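Local coordinates for porin (Rhodobacter capsulatus, PDB 2POR), which forms trimeric channels in the bacterial outer membrane through which small hydrophilic solutes, up to about 0.6 kDa, diffuse passively, at residues D209-V214 / L252-I257; Y201-L206 / D228-G233. All coordinates share one frame; numbering follows the deposited sequence.

Contact 1: D209-V214 / L252-I257; sequences DFARAV and LDIDTI. With C8E ((hydroxyethyloxy)tri(ethyloxy)octane), chain E.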
ATOM      1  N   ASP A 209     -15.146  10.685  30.920  1.00 16.79           N
ATOM      2  CA  ASP A 209     -14.962  11.432  29.704  1.00 17.98           C
ATOM      3  C   ASP A 209     -14.936  10.541  28.456  1.00 25.82           C
ATOM      4  O   ASP A 209     -15.353  10.981  27.389  1.00 23.17           O
ATOM      5  CB  ASP A 209     -13.684  12.254  29.852  1.00 24.37           C
ATOM      6  CG  ASP A 209     -13.837  13.393  30.891  1.00 28.77           C
ATOM      7  OD1 ASP A 209     -14.946  13.852  31.158  1.00 22.89           O
ATOM      8  OD2 ASP A 209     -12.825  13.799  31.434  1.00 27.21           O
ATOM      9  N   PHE A 210     -14.533   9.284  28.561  1.00 24.91           N
ATOM     10  CA  PHE A 210     -14.646   8.331  27.441  1.00 27.45           C
ATOM     11  C   PHE A 210     -16.158   8.141  27.121  1.00 21.30           C
ATOM     12  O   PHE A 210     -16.595   8.272  25.959  1.00 22.41           O
ATOM     13  CB  PHE A 210     -13.917   7.037  27.912  1.00 24.74           C
ATOM     14  CG  PHE A 210     -14.056   5.797  27.035  1.00 36.77           C
ATOM     15  CD1 PHE A 210     -15.150   4.954  27.191  1.00 36.73           C
ATOM     16  CD2 PHE A 210     -13.100   5.515  26.081  1.00 48.62           C
ATOM     17  CE1 PHE A 210     -15.288   3.834  26.393  1.00 42.01           C
ATOM     18  CE2 PHE A 210     -13.242   4.388  25.284  1.00 38.96           C
ATOM     19  CZ  PHE A 210     -14.333   3.555  25.440  1.00 34.54           C
ATOM     20  N   ALA A 211     -17.010   7.936  28.141  1.00 18.70           N
ATOM     21  CA  ALA A 211     -18.444   7.843  27.959  1.00 17.41           C
ATOM     22  C   ALA A 211     -19.062   9.061  27.323  1.00 21.61           C
ATOM     23  O   ALA A 211     -19.907   8.961  26.425  1.00 23.50           O
ATOM     24  CB  ALA A 211     -19.059   7.595  29.322  1.00 20.52           C
ATOM     25  N   ARG A 212     -18.662  10.276  27.720  1.00 24.46           N
ATOM     26  CA  ARG A 212     -19.214  11.490  27.135  1.00 21.96           C
ATOM     27  C   ARG A 212     -18.836  11.599  25.671  1.00 20.18           C
ATOM     28  O   ARG A 212     -19.635  12.052  24.848  1.00 23.86           O
ATOM     29  CB  ARG A 212     -18.689  12.732  27.881  1.00 19.67           C
ATOM     30  CG  ARG A 212     -19.166  12.796  29.359  1.00 22.71           C
ATOM     31  CD  ARG A 212     -18.588  14.039  30.165  1.00 23.65           C
ATOM     32  NE  ARG A 212     -18.946  15.279  29.493  1.00 20.64           N
ATOM     33  CZ  ARG A 212     -20.099  15.913  29.705  1.00 19.45           C
ATOM     34  NH1 ARG A 212     -20.964  15.477  30.603  1.00 22.61           N
ATOM     35  NH2 ARG A 212     -20.409  17.003  29.045  1.00 22.43           N
ATOM     36  N   ALA A 213     -17.618  11.192  25.314  1.00 22.64           N
ATOM     37  CA  ALA A 213     -17.167  11.227  23.910  1.00 24.94           C
ATOM     38  C   ALA A 213     -17.989  10.269  23.027  1.00 28.90           C
ATOM     39  O   ALA A 213     -18.190  10.584  21.856  1.00 28.23           O
ATOM     40  CB  ALA A 213     -15.695  10.853  23.818  1.00 18.67           C
ATOM     41  N   VAL A 214     -18.547   9.150  23.544  1.00 27.53           N
ATOM     42  CA  VAL A 214     -19.469   8.285  22.797  1.00 24.66           C
ATOM     43  C   VAL A 214     -20.608   9.137  22.295  1.00 28.81           C
ATOM     44  O   VAL A 214     -21.014   8.960  21.148  1.00 36.46           O
ATOM     45  CB  VAL A 214     -20.121   7.151  23.652  1.00 28.48           C
ATOM     46  CG1 VAL A 214     -21.236   6.381  22.914  1.00 34.90           C
ATOM     47  CG2 VAL A 214     -19.023   6.214  24.034  1.00 30.97           C
ATOM     48  N   LEU A 252     -27.907   1.462  24.431  1.00 23.70           N
ATOM     49  CA  LEU A 252     -26.761   1.747  25.268  1.00 21.27           C
ATOM     50  C   LEU A 252     -27.278   2.780  26.260  1.00 26.27           C
ATOM     51  O   LEU A 252     -27.891   3.758  25.831  1.00 26.01           O
ATOM     52  CB  LEU A 252     -25.667   2.324  24.427  1.00 22.83           C
ATOM     53  CG  LEU A 252     -24.445   2.854  25.143  1.00 32.44           C
ATOM     54  CD1 LEU A 252     -23.762   1.792  25.988  1.00 25.21           C
ATOM     55  CD2 LEU A 252     -23.565   3.447  24.058  1.00 28.50           C
ATOM     56  N   ASP A 253     -27.066   2.543  27.541  1.00 25.12           N
ATOM     57  CA  ASP A 253     -27.579   3.388  28.600  1.00 34.71           C
ATOM     58  C   ASP A 253     -26.447   3.751  29.562  1.00 25.50           C
ATOM     59  O   ASP A 253     -26.033   2.897  30.366  1.00 26.91           O
ATOM     60  CB  ASP A 253     -28.689   2.576  29.262  1.00 31.51           C
ATOM     61  CG  ASP A 253     -29.568   3.252  30.311  1.00 52.04           C
ATOM     62  OD1 ASP A 253     -29.187   4.312  30.808  1.00 49.77           O
ATOM     63  OD2 ASP A 253     -30.637   2.708  30.625  1.00 67.89           O
ATOM     64  N   ILE A 254     -25.906   4.975  29.549  1.00 24.18           N
ATOM     65  CA  ILE A 254     -24.820   5.307  30.446  1.00 23.34           C
ATOM     66  C   ILE A 254     -25.368   6.302  31.451  1.00 30.07           C
ATOM     67  O   ILE A 254     -25.840   7.401  31.114  1.00 29.61           O
ATOM     68  CB  ILE A 254     -23.650   5.952  29.734  1.00 20.78           C
ATOM     69  CG1 ILE A 254     -23.215   5.059  28.539  1.00 23.54           C
ATOM     70  CG2 ILE A 254     -22.519   6.126  30.756  1.00 20.01           C
ATOM     71  CD1 ILE A 254     -22.076   5.601  27.662  1.00 30.48           C
ATOM     72  N   ASP A 255     -25.261   5.831  32.673  1.00 27.10           N
ATOM     73  CA  ASP A 255     -25.724   6.538  33.843  1.00 37.11           C
ATOM     74  C   ASP A 255     -25.025   7.895  33.940  1.00 34.48           C
ATOM     75  O   ASP A 255     -23.807   8.022  33.773  1.00 33.20           O
ATOM     76  CB  ASP A 255     -25.416   5.698  35.072  1.00 36.96           C
ATOM     77  CG  ASP A 255     -25.992   6.234  36.383  1.00 61.77           C
ATOM     78  OD1 ASP A 255     -27.159   6.638  36.411  1.00 63.74           O
ATOM     79  OD2 ASP A 255     -25.274   6.241  37.382  1.00 54.70           O
ATOM     80  N   THR A 256     -25.898   8.877  34.182  1.00 38.04           N
ATOM     81  CA  THR A 256     -25.597  10.291  34.332  1.00 27.79           C
ATOM     82  C   THR A 256     -25.255  10.901  32.980  1.00 45.76           C
ATOM     83  O   THR A 256     -25.144  12.125  32.943  1.00 49.10           O
ATOM     84  CB  THR A 256     -24.396  10.642  35.326  1.00 37.48           C
ATOM     85  OG1 THR A 256     -23.176  10.355  34.694  1.00 37.65           O
ATOM     86  CG2 THR A 256     -24.452   9.867  36.624  1.00 36.65           C
ATOM     87  N   ILE A 257     -25.093  10.201  31.840  1.00 46.16           N
ATOM     88  CA  ILE A 257     -24.742  10.858  30.576  1.00 36.33           C
ATOM     89  C   ILE A 257     -25.977  10.777  29.732  1.00 45.12           C
ATOM     90  O   ILE A 257     -26.709  11.756  29.668  1.00 39.40           O
ATOM     91  CB  ILE A 257     -23.560  10.167  29.806  1.00 30.69           C
ATOM     92  CG1 ILE A 257     -22.353   9.992  30.728  1.00 26.95           C
ATOM     93  CG2 ILE A 257     -23.276  10.949  28.528  1.00 28.34           C
ATOM     94  CD1 ILE A 257     -21.836  11.210  31.472  1.00 47.06           C
TER
HETATM   95  C1  C8E E 545     -18.583  -0.080  26.329  0.88 42.96           C
HETATM   96  C2  C8E E 545     -17.875   0.767  25.301  0.88 41.67           C
HETATM   97  C3  C8E E 545     -18.932   1.195  24.341  0.88 42.57           C
HETATM   98  C4  C8E E 545     -18.163   1.956  23.299  0.88 43.55           C
HETATM   99  C5  C8E E 545     -18.818   1.879  21.926  0.88 44.03           C
HETATM  100  C6  C8E E 545     -20.269   2.346  21.876  0.88 42.16           C
HETATM  101  C7  C8E E 545     -20.770   2.599  20.441  0.88 39.75           C
HETATM  102  C8  C8E E 545     -22.202   3.032  20.609  0.88 37.75           C
HETATM  103  O9  C8E E 545     -22.916   3.667  19.570  0.88 38.94           O
HETATM  104  C10 C8E E 545     -23.539   4.867  20.016  0.88 40.72           C
HETATM  105  C11 C8E E 545     -24.556   5.342  19.034  0.88 45.43           C
HETATM  106  O12 C8E E 545     -24.835   6.729  18.927  0.88 54.18           O
HETATM  107  C13 C8E E 545     -24.050   7.377  17.918  0.88 63.79           C
HETATM  108  C14 C8E E 545     -23.194   8.572  18.359  0.88 72.45           C
HETATM  109  O15 C8E E 545     -23.831   9.665  19.055  0.88 79.05           O
HETATM  110  C16 C8E E 545     -23.686  10.958  18.425  0.88 84.79           C
HETATM  111  C17 C8E E 545     -24.948  11.613  17.807  0.88 88.54           C
HETATM  112  O18 C8E E 545     -25.133  13.031  17.539  0.88 91.31           O
HETATM  113  C19 C8E E 545     -25.587  13.779  18.706  0.88 93.11           C
HETATM  114  C20 C8E E 545     -26.942  14.518  18.630  0.88 93.71           C
HETATM  115  O21 C8E E 545     -27.821  13.825  17.733  0.88 93.34           O
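Ala211 of helix 208-214 packs against Ile254, the last residue of strand 243-254 in the porin's 16-stranded antiparallel barrel, and Ile257 of the turn that follows. The helix belongs to the connection between strands 195-207 and 226-240, yet here it reaches strand 243-254, one strand further along. Side chains alone join the two segments, without a hydrogen bond. Ile254 splits at CB, its CG1 anti to the carbonyl carbon (chi1 -53°). One branch ends at once in CG2, which lies 4.0 Å from Ala211 CB; the other runs through CG1 to CD1, which approaches the same Ala211 CB at 4.0 Å. Both arms of the isoleucine thus touch the one methyl. Beyond the strand end, a type II turn closed by Ile257 N to Ile254 O (3.0 Å) brings Ile257 back toward the helix, with its CG1 4.3 Å from Ala211 CB. Ile257 CD1 meets Arg212 CG at 3.8 Å, the two side chains crossing at about a right angle. The nearest approach is by the aliphatic part of Arg212; its chain bends at chi3 (57°), and NE bonds to the backbone oxygen of Thr218. At the other end Val214 and Leu252 meet tip to tip, CG1 to CD2, at 3.9 Å. The detergent completes this edge: its C8 lies 3.7 Å from Leu252 CD2, and its C14 3.6 Å from Val214 O.

Contact 2: Y201-L206 / D228-G233; sequences YADGEL and DHKAYG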
ATOM      1  N   TYR A 201     -26.396  -9.063  26.720  1.00 22.60           N
ATOM      2  CA  TYR A 201     -26.630  -8.082  27.730  1.00 24.74           C
ATOM      3  C   TYR A 201     -25.227  -7.789  28.243  1.00 26.88           C
ATOM      4  O   TYR A 201     -24.426  -8.710  28.453  1.00 24.56           O
ATOM      5  CB  TYR A 201     -27.528  -8.690  28.801  1.00 25.19           C
ATOM      6  CG  TYR A 201     -27.579  -7.773  30.012  1.00 34.01           C
ATOM      7  CD1 TYR A 201     -28.443  -6.696  29.970  1.00 36.14           C
ATOM      8  CD2 TYR A 201     -26.743  -8.013  31.098  1.00 34.68           C
ATOM      9  CE1 TYR A 201     -28.473  -5.833  31.036  1.00 36.17           C
ATOM     10  CE2 TYR A 201     -26.769  -7.145  32.165  1.00 35.36           C
ATOM     11  CZ  TYR A 201     -27.642  -6.066  32.114  1.00 36.59           C
ATOM     12  OH  TYR A 201     -27.691  -5.180  33.177  1.00 56.03           O
ATOM     13  N   ALA A 202     -24.900  -6.512  28.483  1.00 27.52           N
ATOM     14  CA  ALA A 202     -23.577  -6.125  28.983  1.00 25.10           C
ATOM     15  C   ALA A 202     -23.786  -5.093  30.099  1.00 25.08           C
ATOM     16  O   ALA A 202     -24.698  -4.271  30.031  1.00 25.54           O
ATOM     17  CB  ALA A 202     -22.705  -5.451  27.894  1.00 22.21           C
ATOM     18  N   ASP A 203     -22.927  -5.109  31.084  1.00 24.00           N
ATOM     19  CA  ASP A 203     -23.058  -4.244  32.222  1.00 28.68           C
ATOM     20  C   ASP A 203     -21.665  -3.919  32.738  1.00 29.57           C
ATOM     21  O   ASP A 203     -20.805  -4.819  32.789  1.00 32.82           O
ATOM     22  CB  ASP A 203     -23.898  -5.007  33.251  1.00 37.41           C
ATOM     23  CG  ASP A 203     -24.217  -4.200  34.476  1.00 48.02           C
ATOM     24  OD1 ASP A 203     -25.150  -3.399  34.454  1.00 75.41           O
ATOM     25  OD2 ASP A 203     -23.503  -4.361  35.451  1.00 67.85           O
ATOM     26  N   GLY A 204     -21.365  -2.679  33.147  1.00 32.61           N
ATOM     27  CA  GLY A 204     -20.058  -2.426  33.737  1.00 28.05           C
ATOM     28  C   GLY A 204     -19.876  -0.960  34.071  1.00 28.93           C
ATOM     29  O   GLY A 204     -20.847  -0.260  34.411  1.00 27.42           O
ATOM     30  N   GLU A 205     -18.646  -0.485  33.934  1.00 23.03           N
ATOM     31  CA  GLU A 205     -18.410   0.928  34.147  1.00 27.54           C
ATOM     32  C   GLU A 205     -17.335   1.422  33.223  1.00 28.34           C
ATOM     33  O   GLU A 205     -16.421   0.692  32.843  1.00 25.57           O
ATOM     34  CB  GLU A 205     -18.009   1.220  35.584  1.00 27.61           C
ATOM     35  CG  GLU A 205     -16.719   0.612  36.041  1.00 43.67           C
ATOM     36  CD  GLU A 205     -16.449   0.773  37.535  1.00 51.38           C
ATOM     37  OE1 GLU A 205     -17.392   0.641  38.326  1.00 51.17           O
ATOM     38  OE2 GLU A 205     -15.281   1.005  37.882  1.00 66.67           O
ATOM     39  N   LEU A 206     -17.503   2.686  32.849  1.00 21.41           N
ATOM     40  CA  LEU A 206     -16.672   3.358  31.875  1.00 19.79           C
ATOM     41  C   LEU A 206     -16.055   4.615  32.477  1.00 33.84           C
ATOM     42  O   LEU A 206     -16.593   5.145  33.449  1.00 26.21           O
ATOM     43  CB  LEU A 206     -17.503   3.774  30.690  1.00 20.83           C
ATOM     44  CG  LEU A 206     -18.154   2.691  29.841  1.00 25.89           C
ATOM     45  CD1 LEU A 206     -18.934   3.348  28.715  1.00 25.84           C
ATOM     46  CD2 LEU A 206     -17.065   1.741  29.319  1.00 21.85           C
ATOM     47  N   ASP A 228     -21.608   4.097  35.527  1.00 28.65           N
ATOM     48  CA  ASP A 228     -22.082   2.735  35.274  1.00 30.27           C
ATOM     49  C   ASP A 228     -22.780   2.698  33.967  1.00 27.49           C
ATOM     50  O   ASP A 228     -23.388   3.698  33.581  1.00 27.44           O
ATOM     51  CB  ASP A 228     -23.079   2.261  36.337  1.00 29.18           C
ATOM     52  CG  ASP A 228     -22.422   2.189  37.719  1.00 36.93           C
ATOM     53  OD1 ASP A 228     -21.351   1.585  37.858  1.00 60.99           O
ATOM     54  OD2 ASP A 228     -22.964   2.774  38.657  1.00 67.40           O
ATOM     55  N   HIS A 229     -22.756   1.580  33.254  1.00 27.81           N
ATOM     56  CA  HIS A 229     -23.451   1.521  31.971  1.00 27.57           C
ATOM     57  C   HIS A 229     -24.036   0.133  31.778  1.00 22.47           C
ATOM     58  O   HIS A 229     -23.628  -0.840  32.436  1.00 25.44           O
ATOM     59  CB  HIS A 229     -22.505   1.806  30.763  1.00 24.81           C
ATOM     60  CG  HIS A 229     -21.383   0.752  30.563  1.00 25.52           C
ATOM     61  ND1 HIS A 229     -20.391   0.389  31.384  1.00 26.06           N
ATOM     62  CD2 HIS A 229     -21.225  -0.010  29.408  1.00 26.80           C
ATOM     63  CE1 HIS A 229     -19.655  -0.531  30.794  1.00 31.27           C
ATOM     64  NE2 HIS A 229     -20.172  -0.754  29.613  1.00 24.74           N
ATOM     65  N   LYS A 230     -25.003   0.101  30.880  1.00 25.04           N
ATOM     66  CA  LYS A 230     -25.499  -1.157  30.438  1.00 31.02           C
ATOM     67  C   LYS A 230     -25.789  -1.056  28.967  1.00 29.49           C
ATOM     68  O   LYS A 230     -25.976   0.034  28.442  1.00 24.54           O
ATOM     69  CB  LYS A 230     -26.724  -1.510  31.218  1.00 26.28           C
ATOM     70  CG  LYS A 230     -28.032  -0.833  30.967  1.00 47.78           C
ATOM     71  CD  LYS A 230     -28.894  -1.265  32.179  1.00 73.52           C
ATOM     72  CE  LYS A 230     -28.272  -0.795  33.525  1.00 89.17           C
ATOM     73  NZ  LYS A 230     -28.773  -1.472  34.713  1.00101.19           N
ATOM     74  N   ALA A 231     -25.744  -2.188  28.279  1.00 28.59           N
ATOM     75  CA  ALA A 231     -26.003  -2.255  26.851  1.00 23.31           C
ATOM     76  C   ALA A 231     -26.674  -3.613  26.616  1.00 23.75           C
ATOM     77  O   ALA A 231     -26.382  -4.603  27.312  1.00 27.95           O
ATOM     78  CB  ALA A 231     -24.680  -2.197  26.105  1.00 23.08           C
ATOM     79  N   TYR A 232     -27.631  -3.697  25.719  1.00 23.45           N
ATOM     80  CA  TYR A 232     -28.239  -4.979  25.373  1.00 32.26           C
ATOM     81  C   TYR A 232     -28.840  -4.879  23.977  1.00 29.25           C
ATOM     82  O   TYR A 232     -29.104  -3.769  23.488  1.00 27.46           O
ATOM     83  CB  TYR A 232     -29.320  -5.397  26.415  1.00 28.02           C
ATOM     84  CG  TYR A 232     -30.260  -4.286  26.844  1.00 27.17           C
ATOM     85  CD1 TYR A 232     -29.877  -3.487  27.909  1.00 35.93           C
ATOM     86  CD2 TYR A 232     -31.447  -4.059  26.168  1.00 30.56           C
ATOM     87  CE1 TYR A 232     -30.684  -2.443  28.295  1.00 40.00           C
ATOM     88  CE2 TYR A 232     -32.272  -3.016  26.560  1.00 39.00           C
ATOM     89  CZ  TYR A 232     -31.876  -2.214  27.623  1.00 38.48           C
ATOM     90  OH  TYR A 232     -32.667  -1.137  28.016  1.00 56.10           O
ATOM     91  N   GLY A 233     -29.036  -5.985  23.251  1.00 22.51           N
ATOM     92  CA  GLY A 233     -29.577  -5.925  21.907  1.00 24.02           C
ATOM     93  C   GLY A 233     -29.941  -7.313  21.395  1.00 26.25           C
ATOM     94  O   GLY A 233     -29.692  -8.353  22.010  1.00 24.83           O
TER
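Ala202 and Ala231 bond to each other through both backbone N-H groups, and Gly204 and His229 repeat the pattern, in neighbouring antiparallel strands of the 16-stranded barrel wall whose directions differ by 146°. Ala202 N to Ala231 O is 2.7 Å; His229 N comes to Gly204 O at 2.9 Å from above the carbonyl plane. With CG between its backbone N and carbonyl carbon (chi1 64°), the His229 ring turns toward strand 195-207 and is sandwiched, Gly204 N over one face and Leu206 CG over the other in a CH-pi contact, 3.7 Å from the ring centroid. His229 NE2 bonds to Gln183 OE1, and an alanine here would probably leave that oxygen without its mate and open a gap beside Leu206. On the sheet face away from His229, Asp203 and Lys230 run side by side, OD1 and NZ 4.1 Å apart, too long for a salt bridge. Glu205 OE1 and Asp228 OD1 are equally distant, a like-charge pair that may favour protonation of one. Tyr201 CD1 packs on Tyr232 CB at 3.9 Å. Strand 181-192 flanks strand 195-207 and strand 243-254 flanks strand 226-240, while loop residues Pro103 and Leu105 touch Ala231 and Leu206.

How the contacts relate
The contacts adjoin along the barrel wall, their centres about 11 Å apart. Strand 243-254 pairs directly with strand 226-240: Asp253 N to Lys230 O (2.9 Å) and Asp255 N to Asp228 O (3.0 Å) are probable hydrogen bonds. The chain leaves contact 2 on strand 195-207, enters the helix of contact 1, and returns on strand 226-240. Both are partly buried, and detergent borders both, but they differ in chemistry. Contact 2 belongs to the wall itself, with a backbone ladder, a clasped histidine and charged groups on the other face; contact 1 is an apolar helix-to-strand-end junction. Ile254, central to contact 1, also touches Leu206 and His229, linking contact 1 to the His229-Leu206 pair of contact 2.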